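Local coordinates for protein 4-hydroxybutyrate CoA-transferase (PDB 3EH7) that probably transfers coenzyme A from an acyl-CoA donor to a carboxylic acid such as acetate, at residues L251-V256 and S277-H282; Y188-P193 and L218-I223; H240-S245 and V342-G347. All coordinates share one frame; numbering follows the deposited sequence. Where two conformers were deposited one is given.

Contact 1: L251-V256 and S277-H282; sequences LVRSGV and SEDVYH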
# COMPACT_ATOMS: atom_id res chain seq x y z
N LEU A 251 -31.64 0.35 1.12
CA LEU A 251 -31.45 1.75 1.50
C LEU A 251 -31.61 2.71 0.33
O LEU A 251 -31.88 3.89 0.54
CB LEU A 251 -30.11 1.96 2.20
CG LEU A 251 -30.02 1.57 3.67
CD1 LEU A 251 -28.58 1.60 4.11
CD2 LEU A 251 -30.83 2.48 4.53
N VAL A 252 -31.45 2.24 -0.90
CA VAL A 252 -31.76 3.10 -2.03
C VAL A 252 -33.27 3.28 -2.08
O VAL A 252 -33.77 4.40 -2.14
CB VAL A 252 -31.29 2.53 -3.38
CG1 VAL A 252 -31.90 3.37 -4.53
CG2 VAL A 252 -29.74 2.50 -3.44
N ARG A 253 -34.00 2.17 -2.02
CA ARG A 253 -35.45 2.21 -2.14
C ARG A 253 -36.05 3.05 -1.03
O ARG A 253 -37.05 3.71 -1.24
CB ARG A 253 -36.04 0.80 -2.14
CG ARG A 253 -35.77 0.07 -3.43
CD ARG A 253 -36.21 -1.36 -3.36
NE ARG A 253 -36.25 -2.00 -4.67
CZ ARG A 253 -36.09 -3.31 -4.89
NH1 ARG A 253 -36.16 -3.80 -6.12
NH2 ARG A 253 -35.86 -4.15 -3.88
N SER A 254 -35.41 3.07 0.13
CA SER A 254 -35.93 3.88 1.22
C SER A 254 -35.44 5.34 1.25
O SER A 254 -35.76 6.07 2.19
CB SER A 254 -35.57 3.23 2.55
OG SER A 254 -34.18 3.11 2.65
N GLY A 255 -34.64 5.75 0.27
CA GLY A 255 -34.23 7.16 0.19
C GLY A 255 -33.00 7.58 0.96
O GLY A 255 -32.65 8.74 0.97
N VAL A 256 -32.32 6.65 1.63
CA VAL A 256 -31.10 7.02 2.37
C VAL A 256 -29.89 7.16 1.41
O VAL A 256 -29.14 8.12 1.49
CB VAL A 256 -30.83 6.04 3.53
CG1 VAL A 256 -29.46 6.29 4.18
CG2 VAL A 256 -31.96 6.14 4.57
N SER A 277 -30.02 -11.31 -4.16
CA SER A 277 -31.20 -12.07 -4.47
C SER A 277 -31.65 -11.77 -5.89
O SER A 277 -31.16 -10.85 -6.55
CB SER A 277 -32.34 -11.73 -3.50
OG SER A 277 -32.85 -10.44 -3.78
N GLU A 278 -32.62 -12.56 -6.35
CA GLU A 278 -33.24 -12.31 -7.64
C GLU A 278 -33.79 -10.89 -7.70
O GLU A 278 -33.79 -10.25 -8.76
CB GLU A 278 -34.34 -13.36 -7.90
CG GLU A 278 -34.50 -13.74 -9.37
CD GLU A 278 -33.17 -13.94 -10.12
OE1 GLU A 278 -32.19 -14.55 -9.58
OE2 GLU A 278 -33.12 -13.46 -11.28
N ASP A 279 -34.20 -10.36 -6.56
CA ASP A 279 -34.68 -9.00 -6.48
C ASP A 279 -33.62 -7.98 -6.87
O ASP A 279 -33.92 -7.02 -7.58
CB ASP A 279 -35.17 -8.69 -5.07
CG ASP A 279 -35.79 -7.32 -4.95
OD1 ASP A 279 -36.42 -6.83 -5.92
OD2 ASP A 279 -35.64 -6.72 -3.88
N VAL A 280 -32.38 -8.16 -6.40
CA VAL A 280 -31.29 -7.23 -6.76
C VAL A 280 -31.06 -7.22 -8.27
O VAL A 280 -30.89 -6.15 -8.88
CB VAL A 280 -29.97 -7.57 -6.03
CG1 VAL A 280 -28.78 -6.90 -6.72
CG2 VAL A 280 -30.06 -7.13 -4.59
N TYR A 281 -31.08 -8.42 -8.86
CA TYR A 281 -30.84 -8.59 -10.26
C TYR A 281 -31.95 -7.95 -11.12
O TYR A 281 -31.65 -7.45 -12.20
CB TYR A 281 -30.67 -10.07 -10.60
CG TYR A 281 -29.57 -10.75 -9.80
CD1 TYR A 281 -28.40 -10.08 -9.46
CD2 TYR A 281 -29.70 -12.07 -9.41
CE1 TYR A 281 -27.39 -10.71 -8.73
CE2 TYR A 281 -28.71 -12.71 -8.69
CZ TYR A 281 -27.55 -12.02 -8.35
OH TYR A 281 -26.56 -12.65 -7.64
N HIS A 282 -33.19 -7.94 -10.64
CA HIS A 282 -34.28 -7.19 -11.30
C HIS A 282 -34.11 -5.67 -11.13
O HIS A 282 -34.24 -4.93 -12.08
CB HIS A 282 -35.66 -7.64 -10.79
CG HIS A 282 -36.81 -6.84 -11.34
ND1 HIS A 282 -37.52 -5.93 -10.58
CD2 HIS A 282 -37.34 -6.78 -12.59
CE1 HIS A 282 -38.46 -5.38 -11.33
NE2 HIS A 282 -38.37 -5.87 -12.55
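Arg253 and Asp279 reach for each other across the surface and make a two-pronged salt bridge, and that bridge is essentially the whole contact. The backbones stay well apart: the nearest pair of CA atoms, those of Arg253 and Val280, are 11.3 Å from each other. Arg253 sends its chain out nearly straight from CG to NE and offers the end of its guanidinium. Its NH2 gives a short bond of 2.6 Å to Asp279 OD2, with an N-H...O angle of 162°. Beside it, Arg253 NH1 reaches Asp279 OD1 at 3.0 Å. Each nitrogen thus has its own oxygen, both oxygens are approached from their syn side, and the carboxylate sits at the guanidinium edge with the two planes only 22° apart. Asp279 meets the arginine head-on because its CG stands anti to the backbone N (chi1 -175°), swinging the carboxylate off the helix toward the opposite segment.

Both residues sit near helix ends. Arg253 is in the last turn of helix 246-253, which closes in a Schellman motif at Gly255, where phi is positive and two bonds run back into the last turn: Gly255 N to Val252 O and, more weakly, Val256 N to Leu251 O. Asp279 lies in the first turn of helix 278-284, after the N-cap Ser277, whose OG accepts a weak bond from Asp279 N. Phe283 of that second helix packs against Val252 and the arginine.

A cation at a helix C terminus and an anion at a helix N terminus would each probably be helped by the local dipole. The bridge would then join two charges each probably favoured by its helix end, while the paired bonds restrain rotation of both flat groups.

Contact 2: Y188-P193 and L218-I223; sequences YSLAKP and LGIGAI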
# COMPACT_ATOMS: atom_id res chain seq x y z
N TYR A 188 -26.48 -17.18 -9.99
CA TYR A 188 -26.33 -17.52 -8.56
C TYR A 188 -26.85 -16.38 -7.71
O TYR A 188 -26.56 -15.22 -8.00
CB TYR A 188 -24.87 -17.84 -8.18
CG TYR A 188 -24.38 -19.16 -8.74
CD1 TYR A 188 -25.07 -20.34 -8.50
CD2 TYR A 188 -23.23 -19.22 -9.52
CE1 TYR A 188 -24.63 -21.56 -9.02
CE2 TYR A 188 -22.78 -20.44 -10.05
CZ TYR A 188 -23.48 -21.60 -9.79
OH TYR A 188 -23.04 -22.80 -10.31
N SER A 189 -27.66 -16.71 -6.70
CA SER A 189 -28.15 -15.74 -5.76
C SER A 189 -27.72 -16.05 -4.33
O SER A 189 -27.30 -17.15 -4.01
CB SER A 189 -29.66 -15.62 -5.83
OG SER A 189 -30.26 -16.85 -5.52
N LEU A 190 -27.84 -15.04 -3.49
CA LEU A 190 -27.52 -15.14 -2.09
C LEU A 190 -28.75 -14.81 -1.30
O LEU A 190 -29.44 -13.82 -1.60
CB LEU A 190 -26.52 -14.06 -1.71
CG LEU A 190 -25.07 -14.15 -2.09
CD1 LEU A 190 -24.46 -12.83 -1.66
CD2 LEU A 190 -24.39 -15.32 -1.39
N ALA A 191 -29.01 -15.62 -0.28
CA ALA A 191 -29.93 -15.27 0.79
C ALA A 191 -29.16 -14.47 1.83
O ALA A 191 -27.96 -14.72 2.04
CB ALA A 191 -30.54 -16.53 1.43
N LYS A 192 -29.84 -13.52 2.47
CA LYS A 192 -29.22 -12.73 3.53
C LYS A 192 -29.16 -13.60 4.78
O LYS A 192 -30.10 -14.32 5.06
CB LYS A 192 -30.03 -11.45 3.81
CG LYS A 192 -29.74 -10.29 2.83
CD LYS A 192 -30.91 -9.28 2.77
CE LYS A 192 -30.87 -8.29 3.93
NZ LYS A 192 -29.80 -7.29 3.76
N PRO A 193 -28.02 -13.56 5.50
CA PRO A 193 -27.83 -14.41 6.68
C PRO A 193 -28.49 -13.84 7.92
O PRO A 193 -28.82 -12.67 7.95
CB PRO A 193 -26.33 -14.41 6.87
CG PRO A 193 -25.90 -13.04 6.36
CD PRO A 193 -26.90 -12.61 5.32
N LEU A 218 -18.62 -1.49 1.06
CA LEU A 218 -18.76 -2.60 2.00
C LEU A 218 -19.20 -3.83 1.26
O LEU A 218 -19.60 -3.74 0.09
CB LEU A 218 -19.72 -2.28 3.17
CG LEU A 218 -21.23 -2.19 2.97
CD1 LEU A 218 -21.87 -1.79 4.34
CD2 LEU A 218 -21.61 -1.21 1.87
N GLY A 219 -19.11 -4.98 1.92
CA GLY A 219 -19.43 -6.28 1.29
C GLY A 219 -20.78 -6.88 1.66
O GLY A 219 -21.77 -6.17 1.83
N ILE A 220 -20.80 -8.21 1.72
CA ILE A 220 -21.96 -9.01 2.08
C ILE A 220 -21.66 -9.81 3.33
O ILE A 220 -20.49 -9.96 3.75
CB ILE A 220 -22.38 -9.98 0.93
CG1 ILE A 220 -21.18 -10.77 0.40
CG2 ILE A 220 -23.06 -9.20 -0.17
CD1 ILE A 220 -21.57 -12.03 -0.35
N GLY A 221 -22.72 -10.32 3.94
CA GLY A 221 -22.59 -11.03 5.19
C GLY A 221 -23.28 -10.26 6.30
O GLY A 221 -23.74 -9.10 6.10
N ALA A 222 -23.36 -10.89 7.47
CA ALA A 222 -24.15 -10.37 8.58
C ALA A 222 -23.65 -9.00 9.05
O ALA A 222 -24.46 -8.13 9.42
CB ALA A 222 -24.17 -11.38 9.74
N ILE A 223 -22.34 -8.78 9.00
CA ILE A 223 -21.72 -7.53 9.51
C ILE A 223 -22.09 -6.32 8.66
O ILE A 223 -22.64 -5.33 9.17
CB ILE A 223 -20.18 -7.70 9.73
CG1 ILE A 223 -19.95 -8.48 11.03
CG2 ILE A 223 -19.45 -6.36 9.82
CD1 ILE A 223 -18.53 -9.02 11.18
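Ile220 meets Leu190 through the ends of both side chains, and following the isoleucine outward from its CB explains most of this contact. At CB the chain forks. One branch, CG2, lies anti to the carbonyl carbon; this Ile220 CG2 comes within 4.2 Å of Leu190 CD1, and the same methyl also packs on Ser245 and on the end of selenomethionine Met243. The other branch starts with CG1, wedged between the backbone N and the carbonyl carbon (chi1 50°), and runs on extended to CD1. That terminal methyl, Ile220 CD1, meets Leu190 CD1 at 3.3 Å, tighter than ordinary van der Waals contact, so the exact placing of the two methyls is somewhat doubtful, although their meeting is clear. The two side chains cross at about a right angle, and the contact is made chiefly by their terminal methyls.

A second patch is built by Pro193. Its ring carbon CG comes down on the backbone where helix 222-229 begins: 3.5 Å from Ala222 N and 3.8 Å from Gly221 C. The Ala222 CB methyl adds a looser apolar touch, 4.1 Å from the same Pro193 CG. Gly221 is the N-cap of that helix; at its backbone angles a side-chain carbon would press against Ile220 O, which calls for glycine. No hydrogen bond passes between the segments.

Segment 218-223 is the turn from strand 215-217 into helix 222-229, which leads on to the adjacent parallel strand 238-240, a beta-alpha-beta unit of the main sheet. Coil 188-193, between strand 179-183 and helix 197-208, is laid over that turn. Met275 also packs on Leu190, and Glu199 of helix 197-208 flanks Ala222.

Contact 3: H240-S245 and V342-G347; sequences HTEMFS and VDYVRG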
# COMPACT_ATOMS: atom_id res chain seq x y z
N HIS A 240 -19.62 3.83 -3.72
CA HIS A 240 -18.48 3.52 -4.58
C HIS A 240 -17.77 2.37 -3.91
O HIS A 240 -17.03 2.52 -2.92
CB HIS A 240 -17.56 4.72 -4.83
CG HIS A 240 -16.43 4.39 -5.77
ND1 HIS A 240 -16.30 4.97 -7.02
CD2 HIS A 240 -15.41 3.52 -5.66
CE1 HIS A 240 -15.24 4.48 -7.62
NE2 HIS A 240 -14.68 3.59 -6.82
N THR A 241 -18.06 1.20 -4.46
CA THR A 241 -17.85 -0.04 -3.76
C THR A 241 -17.31 -1.12 -4.69
O THR A 241 -17.42 -1.03 -5.91
CB THR A 241 -19.17 -0.49 -3.13
OG1 THR A 241 -18.92 -1.54 -2.17
CG2 THR A 241 -20.21 -0.94 -4.23
N GLU A 242 -16.69 -2.13 -4.12
CA GLU A 242 -16.28 -3.25 -4.95
C GLU A 242 -17.53 -3.99 -5.43
O GLU A 242 -17.69 -4.33 -6.62
CB GLU A 242 -15.35 -4.18 -4.20
CG GLU A 242 -14.66 -5.18 -5.14
CD GLU A 242 -13.67 -6.06 -4.40
OE1 GLU A 242 -12.66 -5.50 -3.93
OE2 GLU A 242 -13.90 -7.29 -4.29
N MSE A 243 -18.43 -4.24 -4.49
CA MSE A 243 -19.71 -4.86 -4.82
C MSE A 243 -20.78 -4.38 -3.87
O MSE A 243 -20.48 -3.86 -2.83
CB MSE A 243 -19.58 -6.40 -4.79
CG MSE A 243 -19.25 -6.97 -3.44
SE MSE A 243 -20.78 -7.39 -2.30
CE MSE A 243 -21.59 -8.85 -3.32
N PHE A 244 -22.03 -4.54 -4.27
CA PHE A 244 -23.15 -4.38 -3.34
C PHE A 244 -24.20 -5.45 -3.57
O PHE A 244 -24.06 -6.28 -4.48
CB PHE A 244 -23.72 -2.96 -3.31
CG PHE A 244 -24.42 -2.53 -4.57
CD1 PHE A 244 -25.73 -2.87 -4.80
CD2 PHE A 244 -23.75 -1.75 -5.51
CE1 PHE A 244 -26.38 -2.47 -5.98
CE2 PHE A 244 -24.39 -1.35 -6.67
CZ PHE A 244 -25.73 -1.70 -6.90
N SER A 245 -25.21 -5.45 -2.72
CA SER A 245 -26.17 -6.52 -2.64
C SER A 245 -27.50 -5.98 -2.13
O SER A 245 -27.75 -4.78 -2.24
CB SER A 245 -25.65 -7.62 -1.71
OG SER A 245 -26.34 -8.84 -1.88
N VAL A 342 -7.74 -4.10 0.72
CA VAL A 342 -6.62 -3.18 0.87
C VAL A 342 -6.69 -2.04 -0.14
O VAL A 342 -6.26 -0.94 0.16
CB VAL A 342 -5.26 -3.90 0.77
CG1 VAL A 342 -5.12 -4.60 -0.59
CG2 VAL A 342 -4.07 -2.92 1.03
N ASP A 343 -7.26 -2.28 -1.32
CA ASP A 343 -7.42 -1.22 -2.31
C ASP A 343 -8.23 -0.09 -1.69
O ASP A 343 -7.93 1.10 -1.88
CB ASP A 343 -8.13 -1.69 -3.60
CG ASP A 343 -7.41 -2.84 -4.33
OD1 ASP A 343 -6.24 -3.15 -3.96
OD2 ASP A 343 -8.02 -3.43 -5.30
N TYR A 344 -9.27 -0.46 -0.95
CA TYR A 344 -10.16 0.50 -0.32
C TYR A 344 -9.56 1.12 0.95
O TYR A 344 -9.83 2.26 1.24
CB TYR A 344 -11.55 -0.13 -0.06
CG TYR A 344 -12.33 -0.22 -1.34
CD1 TYR A 344 -13.08 0.86 -1.82
CD2 TYR A 344 -12.23 -1.35 -2.13
CE1 TYR A 344 -13.74 0.79 -3.03
CE2 TYR A 344 -12.87 -1.41 -3.36
CZ TYR A 344 -13.61 -0.34 -3.80
OH TYR A 344 -14.21 -0.43 -5.02
N VAL A 345 -8.72 0.40 1.67
CA VAL A 345 -8.02 1.02 2.81
C VAL A 345 -7.15 2.12 2.24
O VAL A 345 -7.16 3.25 2.74
CB VAL A 345 -7.17 -0.00 3.56
CG1 VAL A 345 -6.24 0.70 4.62
CG2 VAL A 345 -8.07 -1.09 4.16
N ARG A 346 -6.44 1.83 1.14
CA ARG A 346 -5.53 2.82 0.57
C ARG A 346 -6.27 3.98 -0.08
O ARG A 346 -5.85 5.12 0.07
CB ARG A 346 -4.53 2.19 -0.38
CG ARG A 346 -3.46 1.45 0.41
CD ARG A 346 -2.59 0.61 -0.47
NE ARG A 346 -1.68 -0.19 0.34
CZ ARG A 346 -0.54 -0.71 -0.11
NH1 ARG A 346 -0.14 -0.57 -1.37
NH2 ARG A 346 0.20 -1.41 0.73
N GLY A 347 -7.38 3.70 -0.77
CA GLY A 347 -8.20 4.77 -1.35
C GLY A 347 -8.83 5.65 -0.27
O GLY A 347 -8.86 6.84 -0.42
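Packing comes first: Tyr344 projects from helix 341-350 and lodges its ring end against the backbone of His240 to Glu242. Its CE2 touches Glu242 CB at 3.8 Å. The other carbon next to CZ, Tyr344 CE1, lies 3.7 Å from His240 O and reaches the imidazole at its edge, 4.1 Å from His240 CD2, the two side chains crossing at about a right angle.

Among the polar groups, nearness is not bonding. Tyr344 OH sits 3.1 Å from Glu242 N, but the angle is too poor for a hydrogen bond; the hydroxyl bonds instead to Asn299 OD1. Asn299 ND2 also serves Glu242 OE1 and Asp343 OD2, while Glu242 OE2 is hydrogen-bonded to Thr338 OG1 and His240 NE2 to Val298 O. Each of these side chains thus has a polar partner beyond the two segments.

Within 240-245, Thr241 OG1 donates to the O of selenomethionine Met243 at 2.9 Å, from above the carbonyl plane, spanning the turn after strand 238-240.

This lies at the C-terminal end of strand 238-240, an inner strand of a largely parallel alpha/beta sheet, consistent with the Rossmann-like domains of this family.

From the N terminus, contact 2 comes first, closing the span from 188-193 to 218-223 that holds helix 197-208 and strand 215-217. Contact 3 then opens at 240-245 and closes only at 342-347. Within that long excursion lies the shorter loop of contact 1, from 251-256 to 277-282; none of the three cross. They are also joined in space: Tyr281 OH probably bonds to Tyr188 O, linking contacts 1 and 2, and Leu218 N probably bonds to Thr241 OG1, linking contacts 2 and 3. Val280 packs near Ser245. Contact 1 joins helix 246-253 to helix 278-284, contact 2 coil 188-193 to the start of helix 222-229, and contact 3 helix 341-350 to the end of strand 238-240.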